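Local coordinates for extracellular solute-binding protein family 1 (Alicyclobacillus acidocaldarius subsp. acidocaldarius, PDB 4OVJ), which probably binds an extracellular solute and delivers it to an ABC-type transporter, as a member of solute-binding protein family 1, at residues 183-188 and 382-387; 189-194 and 215-220; 298-303 and 308-313. One frame throughout, in Å; residues are numbered along the deposited sequence. Where two conformers were deposited one is given.

Contact 1: 183-188 and 382-387. With SO4 (sulfate ion), chain B.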
loop_
_atom_site.group_PDB
_atom_site.type_symbol
_atom_site.label_atom_id
_atom_site.label_comp_id
_atom_site.label_asym_id
_atom_site.label_seq_id
_atom_site.Cartn_x
_atom_site.Cartn_y
_atom_site.Cartn_z
ATOM N N GLU A 183 16.478 -0.801 -2.498
ATOM C CA GLU A 183 16.470 0.648 -2.483
ATOM C C GLU A 183 15.528 1.196 -3.546
ATOM O O GLU A 183 15.649 0.897 -4.732
ATOM C CB GLU A 183 17.859 1.208 -2.703
ATOM C CG GLU A 183 18.798 0.970 -1.528
ATOM C CD GLU A 183 20.230 1.321 -1.879
ATOM O OE1 GLU A 183 20.944 0.440 -2.414
ATOM O OE2 GLU A 183 20.640 2.476 -1.620
ATOM N N SER A 184 14.622 2.032 -3.089
ATOM C CA SER A 184 13.655 2.700 -3.936
ATOM C C SER A 184 13.181 3.909 -3.169
ATOM O O SER A 184 13.371 4.009 -1.946
ATOM C CB SER A 184 12.462 1.790 -4.239
ATOM O OG SER A 184 11.667 1.562 -3.076
ATOM N N TRP A 185 12.532 4.811 -3.877
ATOM C CA TRP A 185 11.994 6.015 -3.255
ATOM C C TRP A 185 11.048 5.665 -2.113
ATOM O O TRP A 185 11.117 6.273 -1.036
ATOM C CB TRP A 185 11.291 6.810 -4.328
ATOM C CG TRP A 185 10.713 8.146 -3.998
ATOM C CD1 TRP A 185 9.465 8.563 -4.322
ATOM C CD2 TRP A 185 11.366 9.274 -3.397
ATOM N NE1 TRP A 185 9.282 9.857 -3.941
ATOM C CE2 TRP A 185 10.431 10.329 -3.375
ATOM C CE3 TRP A 185 12.633 9.491 -2.858
ATOM C CZ2 TRP A 185 10.723 11.589 -2.824
ATOM C CZ3 TRP A 185 12.935 10.740 -2.336
ATOM C CH2 TRP A 185 11.982 11.775 -2.324
ATOM N N GLN A 186 10.188 4.666 -2.308
ATOM C CA GLN A 186 9.242 4.347 -1.252
ATOM C C GLN A 186 9.875 3.566 -0.089
ATOM O O GLN A 186 9.467 3.754 1.061
ATOM C CB GLN A 186 7.983 3.676 -1.815
ATOM C CG GLN A 186 7.169 4.575 -2.761
ATOM C CD GLN A 186 6.686 5.873 -2.125
ATOM O OE1 GLN A 186 6.476 5.951 -0.916
ATOM N NE2 GLN A 186 6.510 6.905 -2.943
ATOM N N THR A 187 10.886 2.725 -0.319
ATOM C CA THR A 187 11.553 2.144 0.862
ATOM C C THR A 187 12.371 3.204 1.597
ATOM O O THR A 187 12.508 3.144 2.817
ATOM C CB THR A 187 12.432 0.912 0.597
ATOM O OG1 THR A 187 13.558 1.256 -0.216
ATOM C CG2 THR A 187 11.633 -0.209 -0.028
ATOM N N PHE A 188 12.923 4.170 0.865
ATOM C CA PHE A 188 13.524 5.303 1.531
ATOM C C PHE A 188 12.478 6.075 2.368
ATOM O O PHE A 188 12.773 6.538 3.469
ATOM C CB PHE A 188 14.248 6.254 0.574
ATOM C CG PHE A 188 14.814 7.435 1.287
ATOM C CD1 PHE A 188 15.755 7.258 2.287
ATOM C CD2 PHE A 188 14.342 8.710 1.035
ATOM C CE1 PHE A 188 16.221 8.325 3.023
ATOM C CE2 PHE A 188 14.823 9.787 1.756
ATOM C CZ PHE A 188 15.761 9.598 2.752
ATOM N N GLN A 382 11.584 8.696 -10.137
ATOM C CA GLN A 382 12.481 8.236 -11.192
ATOM C C GLN A 382 13.887 8.792 -10.990
ATOM O O GLN A 382 14.857 8.051 -11.138
ATOM C CB GLN A 382 11.937 8.565 -12.594
ATOM C CG GLN A 382 12.742 7.943 -13.728
ATOM C CD GLN A 382 12.814 6.420 -13.641
ATOM O OE1 GLN A 382 11.798 5.741 -13.742
ATOM N NE2 GLN A 382 14.019 5.880 -13.453
ATOM N N ASP A 383 13.999 10.082 -10.652
ATOM C CA ASP A 383 15.305 10.691 -10.362
ATOM C C ASP A 383 15.995 9.983 -9.194
ATOM O O ASP A 383 17.208 9.786 -9.211
ATOM C CB ASP A 383 15.196 12.191 -10.049
ATOM C CG ASP A 383 14.693 13.015 -11.227
ATOM O OD1 ASP A 383 14.851 12.573 -12.391
ATOM O OD2 ASP A 383 14.143 14.122 -10.985
ATOM N N PHE A 384 15.223 9.603 -8.176
ATOM C CA PHE A 384 15.793 8.892 -7.041
ATOM C C PHE A 384 16.364 7.555 -7.478
ATOM O O PHE A 384 17.509 7.214 -7.153
ATOM C CB PHE A 384 14.748 8.702 -5.955
ATOM C CG PHE A 384 15.301 8.157 -4.668
ATOM C CD1 PHE A 384 15.909 8.997 -3.758
ATOM C CD2 PHE A 384 15.223 6.802 -4.381
ATOM C CE1 PHE A 384 16.409 8.511 -2.562
ATOM C CE2 PHE A 384 15.722 6.304 -3.192
ATOM C CZ PHE A 384 16.316 7.154 -2.281
ATOM N N ALA A 385 15.573 6.807 -8.230
ATOM C CA ALA A 385 16.016 5.508 -8.742
ATOM C C ALA A 385 17.302 5.657 -9.569
ATOM O O ALA A 385 18.226 4.863 -9.448
ATOM C CB ALA A 385 14.916 4.873 -9.568
ATOM N N ASN A 386 17.376 6.703 -10.378
ATOM C CA ASN A 386 18.564 6.926 -11.202
ATOM C C ASN A 386 19.786 7.251 -10.335
ATOM O O ASN A 386 20.899 6.783 -10.603
ATOM C CB ASN A 386 18.298 8.037 -12.217
ATOM C CG ASN A 386 17.292 7.630 -13.288
ATOM O OD1 ASN A 386 16.952 6.462 -13.436
ATOM N ND2 ASN A 386 16.817 8.602 -14.043
HETATM N N MSE A 387 19.573 8.029 -9.272
HETATM C CA MSE A 387 20.658 8.345 -8.340
HETATM C C MSE A 387 21.097 7.097 -7.619
HETATM O O MSE A 387 22.295 6.858 -7.455
HETATM C CB MSE A 387 20.229 9.429 -7.366
HETATM C CG MSE A 387 21.360 9.813 -6.428
HETATM SE SE MSE A 387 21.311 8.697 -4.789
HETATM C CE MSE A 387 19.687 9.451 -4.052
HETATM S S SO4 B . 8.601 0.029 -4.251
HETATM O O1 SO4 B . 9.460 0.782 -5.186
HETATM O O2 SO4 B . 7.345 0.768 -3.965
HETATM O O3 SO4 B . 8.228 -1.259 -4.869
HETATM O O4 SO4 B . 9.365 -0.220 -3.011
#
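F384 carries this contact from the side of helix 382-387. Its ring fits against S184, W185 and F188 at the start of helix 185-194.

W185 CE3 lies over one face of the F384 ring, toward its rim, 3.4 Å from F384 CD1. The six-membered ring of W185 and the F384 ring meet obliquely, at 51°. CG of F384 is anti to the backbone N (chi1 -172°), and this carries the ring across to the other helix. Its far end, CZ, comes 3.6 Å from F188 CB. The F188 and F384 rings are nearly parallel but slid apart, with little overlap. F405 packs edge-to-face with F384.

The backbone is also touched. F384 CD2 is 3.4 Å from W185 N, and F384 CE2 is 3.5 Å from S184 C.

Polar bonds within 183-188 fix the start of the helix. T187 N donates to S184 OG over 3.1 Å, in a nearly straight bond. S184 N donates in return to T187 OG1 over 3.2 Å, in a more bent one. S184 OG is also 2.9 Å from sulfate O4. The sulfate, probably from the crystallisation liquor, is held by Y139 and W260 as well. W185 NE1 is hydrogen-bonded to D377 OD1. The arrangement is a capping box at a helix N-terminus that meets an anion, backed by an aromatic cluster.

Contact 2: 189-194 and 215-220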
loop_
_atom_site.group_PDB
_atom_site.type_symbol
_atom_site.label_atom_id
_atom_site.label_comp_id
_atom_site.label_asym_id
_atom_site.label_seq_id
_atom_site.Cartn_x
_atom_site.Cartn_y
_atom_site.Cartn_z
ATOM N N GLY A 189 11.256 6.198 1.854
ATOM C CA GLY A 189 10.177 6.823 2.604
ATOM C C GLY A 189 9.971 6.204 3.979
ATOM O O GLY A 189 9.775 6.903 4.959
ATOM N N TYR A 190 10.041 4.882 4.025
ATOM C CA TYR A 190 9.962 4.113 5.263
ATOM C C TYR A 190 11.100 4.479 6.225
ATOM O O TYR A 190 10.859 4.813 7.379
ATOM C CB TYR A 190 9.958 2.621 4.920
ATOM C CG TYR A 190 9.966 1.683 6.093
ATOM C CD1 TYR A 190 8.804 1.397 6.798
ATOM C CD2 TYR A 190 11.144 1.065 6.492
ATOM C CE1 TYR A 190 8.832 0.527 7.878
ATOM C CE2 TYR A 190 11.177 0.203 7.567
ATOM C CZ TYR A 190 10.018 -0.070 8.248
ATOM O OH TYR A 190 10.052 -0.919 9.316
ATOM N N TRP A 191 12.327 4.481 5.724
ATOM C CA TRP A 191 13.504 4.921 6.478
ATOM C C TRP A 191 13.382 6.353 6.981
ATOM O O TRP A 191 13.665 6.631 8.143
ATOM C CB TRP A 191 14.745 4.772 5.584
ATOM C CG TRP A 191 16.065 5.122 6.212
ATOM C CD1 TRP A 191 16.604 6.359 6.337
ATOM C CD2 TRP A 191 17.030 4.207 6.743
ATOM N NE1 TRP A 191 17.842 6.280 6.927
ATOM C CE2 TRP A 191 18.131 4.968 7.179
ATOM C CE3 TRP A 191 17.082 2.812 6.862
ATOM C CZ2 TRP A 191 19.268 4.386 7.746
ATOM C CZ3 TRP A 191 18.217 2.229 7.440
ATOM C CH2 TRP A 191 19.283 3.019 7.875
ATOM N N ALA A 192 12.962 7.255 6.105
ATOM C CA ALA A 192 12.819 8.649 6.484
ATOM C C ALA A 192 11.833 8.787 7.629
ATOM O O ALA A 192 12.098 9.513 8.582
ATOM C CB ALA A 192 12.368 9.493 5.315
ATOM N N ARG A 193 10.708 8.087 7.534
ATOM C CA ARG A 193 9.683 8.148 8.587
ATOM C C ARG A 193 10.229 7.645 9.929
ATOM O O ARG A 193 9.917 8.205 10.979
ATOM C CB ARG A 193 8.440 7.372 8.174
ATOM C CG ARG A 193 7.565 8.114 7.164
ATOM C CD ARG A 193 6.580 7.176 6.490
ATOM N NE ARG A 193 5.786 6.374 7.440
ATOM C CZ ARG A 193 4.578 6.682 7.934
ATOM N NH1 ARG A 193 3.946 7.805 7.610
ATOM N NH2 ARG A 193 3.987 5.846 8.782
ATOM N N GLN A 194 11.083 6.621 9.887
ATOM C CA GLN A 194 11.726 6.130 11.110
ATOM C C GLN A 194 12.621 7.177 11.769
ATOM O O GLN A 194 12.865 7.123 12.972
ATOM C CB GLN A 194 12.563 4.900 10.840
ATOM C CG GLN A 194 11.799 3.722 10.318
ATOM C CD GLN A 194 12.706 2.570 9.990
ATOM O OE1 GLN A 194 13.751 2.748 9.359
ATOM N NE2 GLN A 194 12.341 1.385 10.456
ATOM N N VAL A 215 21.854 9.803 3.335
ATOM C CA VAL A 215 23.188 9.204 3.294
ATOM C C VAL A 215 23.280 7.963 4.191
ATOM O O VAL A 215 23.911 6.976 3.812
ATOM C CB VAL A 215 24.289 10.228 3.644
ATOM C CG1 VAL A 215 25.644 9.544 3.778
ATOM C CG2 VAL A 215 24.360 11.281 2.554
ATOM N N SER A 216 22.637 7.988 5.354
ATOM C CA SER A 216 22.693 6.816 6.241
ATOM C C SER A 216 21.984 5.613 5.596
ATOM O O SER A 216 22.441 4.470 5.705
ATOM C CB SER A 216 22.159 7.131 7.641
ATOM O OG SER A 216 20.773 7.409 7.625
ATOM N N TYR A 217 20.888 5.880 4.892
ATOM C CA TYR A 217 20.179 4.829 4.147
ATOM C C TYR A 217 21.060 4.277 3.041
ATOM O O TYR A 217 21.240 3.060 2.899
ATOM C CB TYR A 217 18.913 5.433 3.568
ATOM C CG TYR A 217 18.125 4.632 2.567
ATOM C CD1 TYR A 217 17.147 3.745 2.969
ATOM C CD2 TYR A 217 18.286 4.844 1.215
ATOM C CE1 TYR A 217 16.372 3.055 2.053
ATOM C CE2 TYR A 217 17.524 4.166 0.289
ATOM C CZ TYR A 217 16.561 3.274 0.718
ATOM O OH TYR A 217 15.784 2.631 -0.201
ATOM N N LEU A 218 21.633 5.169 2.254
ATOM C CA LEU A 218 22.492 4.729 1.158
ATOM C C LEU A 218 23.698 3.928 1.664
ATOM O O LEU A 218 24.080 2.927 1.059
ATOM C CB LEU A 218 22.950 5.919 0.330
ATOM C CG LEU A 218 21.863 6.680 -0.430
ATOM C CD1 LEU A 218 22.491 7.929 -1.014
ATOM C CD2 LEU A 218 21.197 5.844 -1.510
ATOM N N ASN A 219 24.289 4.372 2.773
ATOM C CA ASN A 219 25.437 3.679 3.365
ATOM C C ASN A 219 25.094 2.316 3.883
ATOM O O ASN A 219 25.917 1.398 3.795
ATOM C CB ASN A 219 26.051 4.496 4.491
ATOM C CG ASN A 219 27.016 5.545 3.980
ATOM O OD1 ASN A 219 27.612 5.377 2.919
ATOM N ND2 ASN A 219 27.186 6.623 4.738
ATOM N N TYR A 220 23.886 2.173 4.426
ATOM C CA TYR A 220 23.430 0.885 4.923
ATOM C C TYR A 220 23.481 -0.146 3.812
ATOM O O TYR A 220 24.085 -1.202 3.966
ATOM C CB TYR A 220 22.010 0.989 5.472
ATOM C CG TYR A 220 21.449 -0.325 5.958
ATOM C CD1 TYR A 220 21.785 -0.811 7.209
ATOM C CD2 TYR A 220 20.594 -1.086 5.159
ATOM C CE1 TYR A 220 21.290 -2.014 7.660
ATOM C CE2 TYR A 220 20.080 -2.289 5.613
ATOM C CZ TYR A 220 20.433 -2.747 6.869
ATOM O OH TYR A 220 19.934 -3.937 7.338
#
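W191 meets S216, Y217 and Y220, and it makes the whole contact for helix 189-194. The axes of the two short helical segments approach to 10.5 Å, and their N-to-C directions differ by 125°. The indole of W191 spans much of this distance.

CG of W191 is anti to the backbone N (chi1 -177°), which extends the indole toward helix 215-220. Y217 CB sits over one face of the indole, 3.6 Å from the centroid of the five-membered ring and close to its normal. This is a CH-pi contact. The Y217 ring then turns its edge to the same five-membered ring. The centroids of this edge-to-face pair are 5.2 Å apart and the planes meet at 68°. Within the pair, Y217 CD1 comes 3.7 Å from W191 CG. The backbone of 215-220 is touched too: Y217 N is 3.6 Å from W191 CZ2.

The indole rim meets S216. S216 OG lies at the edge, near the ring plane, 3.2 Å from W191 NE1 and 3.4 Å from W191 CZ2. The S216 hydroxyl is hydrogen-bonded to T213 O, in its own helix. At the far end of the indole, W191 CH2 is 4.2 Å from Y220 CB. The Y220 ring meets the six-membered ring obliquely, and Y220 OH is hydrogen-bonded to W160 O.

Beyond W191, near the end of the helix, R193 forms a salt bridge with D370.

The arrangement is an aromatic cluster between two crossing helices, in which one buried tryptophan is packed against three residues of the other helix, within a lobe of the solute-binding fold.

Contact 3: 298-303 and 308-313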
loop_
_atom_site.group_PDB
_atom_site.type_symbol
_atom_site.label_atom_id
_atom_site.label_comp_id
_atom_site.label_asym_id
_atom_site.label_seq_id
_atom_site.Cartn_x
_atom_site.Cartn_y
_atom_site.Cartn_z
ATOM N N TRP A 298 -14.197 3.979 -0.239
ATOM C CA TRP A 298 -15.613 4.190 -0.496
ATOM C C TRP A 298 -16.006 5.538 0.106
ATOM O O TRP A 298 -15.730 5.799 1.272
ATOM C CB TRP A 298 -16.487 3.117 0.148
ATOM C CG TRP A 298 -16.160 1.712 -0.194
ATOM C CD1 TRP A 298 -15.940 0.710 0.698
ATOM C CD2 TRP A 298 -16.013 1.131 -1.496
ATOM N NE1 TRP A 298 -15.679 -0.460 0.043
ATOM C CE2 TRP A 298 -15.711 -0.233 -1.307
ATOM C CE3 TRP A 298 -16.101 1.626 -2.802
ATOM C CZ2 TRP A 298 -15.490 -1.096 -2.371
ATOM C CZ3 TRP A 298 -15.893 0.759 -3.855
ATOM C CH2 TRP A 298 -15.596 -0.583 -3.633
ATOM N N SER A 299 -16.676 6.362 -0.698
ATOM C CA SER A 299 -17.197 7.643 -0.255
ATOM C C SER A 299 -18.680 7.738 -0.652
ATOM O O SER A 299 -19.148 7.045 -1.563
ATOM C CB SER A 299 -16.405 8.783 -0.894
ATOM O OG SER A 299 -15.055 8.850 -0.433
ATOM N N ILE A 300 -19.403 8.598 0.042
ATOM C CA ILE A 300 -20.814 8.828 -0.211
ATOM C C ILE A 300 -21.015 10.300 -0.577
ATOM O O ILE A 300 -20.398 11.185 0.013
ATOM C CB ILE A 300 -21.663 8.449 1.016
ATOM C CG1 ILE A 300 -21.511 6.963 1.324
ATOM C CG2 ILE A 300 -23.148 8.781 0.808
ATOM C CD1 ILE A 300 -22.148 6.515 2.621
ATOM N N TYR A 301 -21.896 10.549 -1.545
ATOM C CA TYR A 301 -22.230 11.908 -1.956
ATOM C C TYR A 301 -22.848 12.681 -0.801
ATOM O O TYR A 301 -23.787 12.203 -0.164
ATOM C CB TYR A 301 -23.220 11.846 -3.110
ATOM C CG TYR A 301 -23.601 13.153 -3.757
ATOM C CD1 TYR A 301 -22.695 14.196 -3.878
ATOM C CD2 TYR A 301 -24.870 13.311 -4.311
ATOM C CE1 TYR A 301 -23.053 15.386 -4.501
ATOM C CE2 TYR A 301 -25.232 14.483 -4.945
ATOM C CZ TYR A 301 -24.328 15.516 -5.039
ATOM O OH TYR A 301 -24.708 16.682 -5.670
ATOM N N SER A 302 -22.358 13.897 -0.563
ATOM C CA SER A 302 -22.863 14.707 0.539
ATOM C C SER A 302 -24.361 14.963 0.408
ATOM O O SER A 302 -25.043 15.137 1.409
ATOM C CB SER A 302 -22.141 16.056 0.587
ATOM O OG SER A 302 -22.261 16.717 -0.662
ATOM N N LYS A 303 -24.856 15.012 -0.821
ATOM C CA LYS A 303 -26.253 15.369 -1.068
ATOM C C LYS A 303 -27.114 14.186 -1.455
ATOM O O LYS A 303 -28.205 14.358 -2.006
ATOM C CB LYS A 303 -26.338 16.454 -2.139
ATOM C CG LYS A 303 -25.612 17.724 -1.744
ATOM C CD LYS A 303 -25.725 18.743 -2.861
ATOM C CE LYS A 303 -24.677 19.823 -2.775
ATOM N NZ LYS A 303 -24.766 20.656 -4.004
ATOM N N GLN A 308 -28.949 6.738 4.756
ATOM C CA GLN A 308 -29.028 5.526 5.562
ATOM C C GLN A 308 -28.759 4.284 4.714
ATOM O O GLN A 308 -27.995 3.402 5.111
ATOM C CB GLN A 308 -30.383 5.432 6.265
ATOM C CG GLN A 308 -30.689 6.653 7.125
ATOM C CD GLN A 308 -32.137 6.713 7.571
ATOM O OE1 GLN A 308 -32.571 5.928 8.415
ATOM N NE2 GLN A 308 -32.892 7.648 7.008
ATOM N N GLN A 309 -29.364 4.227 3.533
ATOM C CA GLN A 309 -29.153 3.090 2.629
ATOM C C GLN A 309 -27.724 3.111 2.056
ATOM O O GLN A 309 -27.117 2.065 1.857
ATOM C CB GLN A 309 -30.189 3.084 1.520
ATOM C CG GLN A 309 -31.614 2.803 1.989
ATOM C CD GLN A 309 -32.406 4.049 2.356
ATOM O OE1 GLN A 309 -31.852 5.131 2.579
ATOM N NE2 GLN A 309 -33.729 3.902 2.392
ATOM N N ALA A 310 -27.187 4.306 1.814
ATOM C CA ALA A 310 -25.813 4.441 1.311
ATOM C C ALA A 310 -24.816 3.890 2.338
ATOM O O ALA A 310 -23.889 3.151 1.981
ATOM C CB ALA A 310 -25.494 5.889 0.978
ATOM N N GLU A 311 -25.027 4.231 3.608
ATOM C CA GLU A 311 -24.198 3.715 4.689
ATOM C C GLU A 311 -24.305 2.187 4.771
ATOM O O GLU A 311 -23.306 1.508 4.944
ATOM C CB GLU A 311 -24.591 4.316 6.043
ATOM C CG GLU A 311 -24.304 5.797 6.238
ATOM C CD GLU A 311 -24.889 6.320 7.561
ATOM O OE1 GLU A 311 -25.128 5.525 8.512
ATOM O OE2 GLU A 311 -25.111 7.536 7.671
ATOM N N LEU A 312 -25.517 1.665 4.651
ATOM C CA LEU A 312 -25.734 0.224 4.679
ATOM C C LEU A 312 -24.984 -0.480 3.534
ATOM O O LEU A 312 -24.391 -1.545 3.727
ATOM C CB LEU A 312 -27.232 -0.046 4.625
ATOM C CG LEU A 312 -27.729 -1.468 4.833
ATOM C CD1 LEU A 312 -29.231 -1.456 5.074
ATOM C CD2 LEU A 312 -27.359 -2.269 3.607
ATOM N N PHE A 313 -24.977 0.130 2.354
ATOM C CA PHE A 313 -24.248 -0.418 1.212
ATOM C C PHE A 313 -22.733 -0.400 1.442
ATOM O O PHE A 313 -22.047 -1.396 1.236
ATOM C CB PHE A 313 -24.612 0.334 -0.066
ATOM C CG PHE A 313 -23.914 -0.176 -1.287
ATOM C CD1 PHE A 313 -24.135 -1.468 -1.748
ATOM C CD2 PHE A 313 -23.046 0.628 -1.983
ATOM C CE1 PHE A 313 -23.485 -1.927 -2.881
ATOM C CE2 PHE A 313 -22.392 0.179 -3.110
ATOM C CZ PHE A 313 -22.618 -1.099 -3.573
#
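I300 packs against A310 and E311 where a strand is followed by a helix that covers it. This strand-turn-helix unit belongs to an alpha/beta lobe of the periplasmic binding protein fold. The contact is apolar, with no hydrogen bond between the two segments.

A310 is the first residue of 308-313 to touch the strand. Its CB points at the strand and touches both branches of I300. It lies 3.7 Å from I300 CG2 and 3.8 Å from I300 CD1. The I300 chain is extended beyond CG1 (chi2 172°), and this lays CD1 along the helix backbone, 3.8 Å from A310 C. I300 also touches V314, one turn further on. A glycine in place of I300 would probably open a gap over A310 CB and leave that methyl without its apolar partner from the strand.

E311 follows. Its CB points away from the strand, and E311 OE1 accepts a hydrogen bond from G109 N. The near part of the residue still borders I300. I300 CD1 is 3.8 Å from the backbone N of E311 and 4.3 Å from E311 CG.

From the N terminus, 183-188 comes first and opens contact 1, which closes only at 382-387, 194 residues on. Contact 2 follows at once on the same helix, 185-194, and closes a short loop at helix 211-226. Contact 3 closes a very short loop, between strand 293-300 and helix 307-319. Contacts 2 and 3 both fall within the long loop of contact 1, one after the other, and none cross. Contacts 1 and 2 touch: the Y217 hydroxyl is probably hydrogen-bonded to T187 OG1 and S184 N. Together they tie helices 185-194, 211-226 and 377-392 in one lobe. Contact 3 lies on the opposite side of the chain's centre, about 39 Å from contact 1, centre to centre.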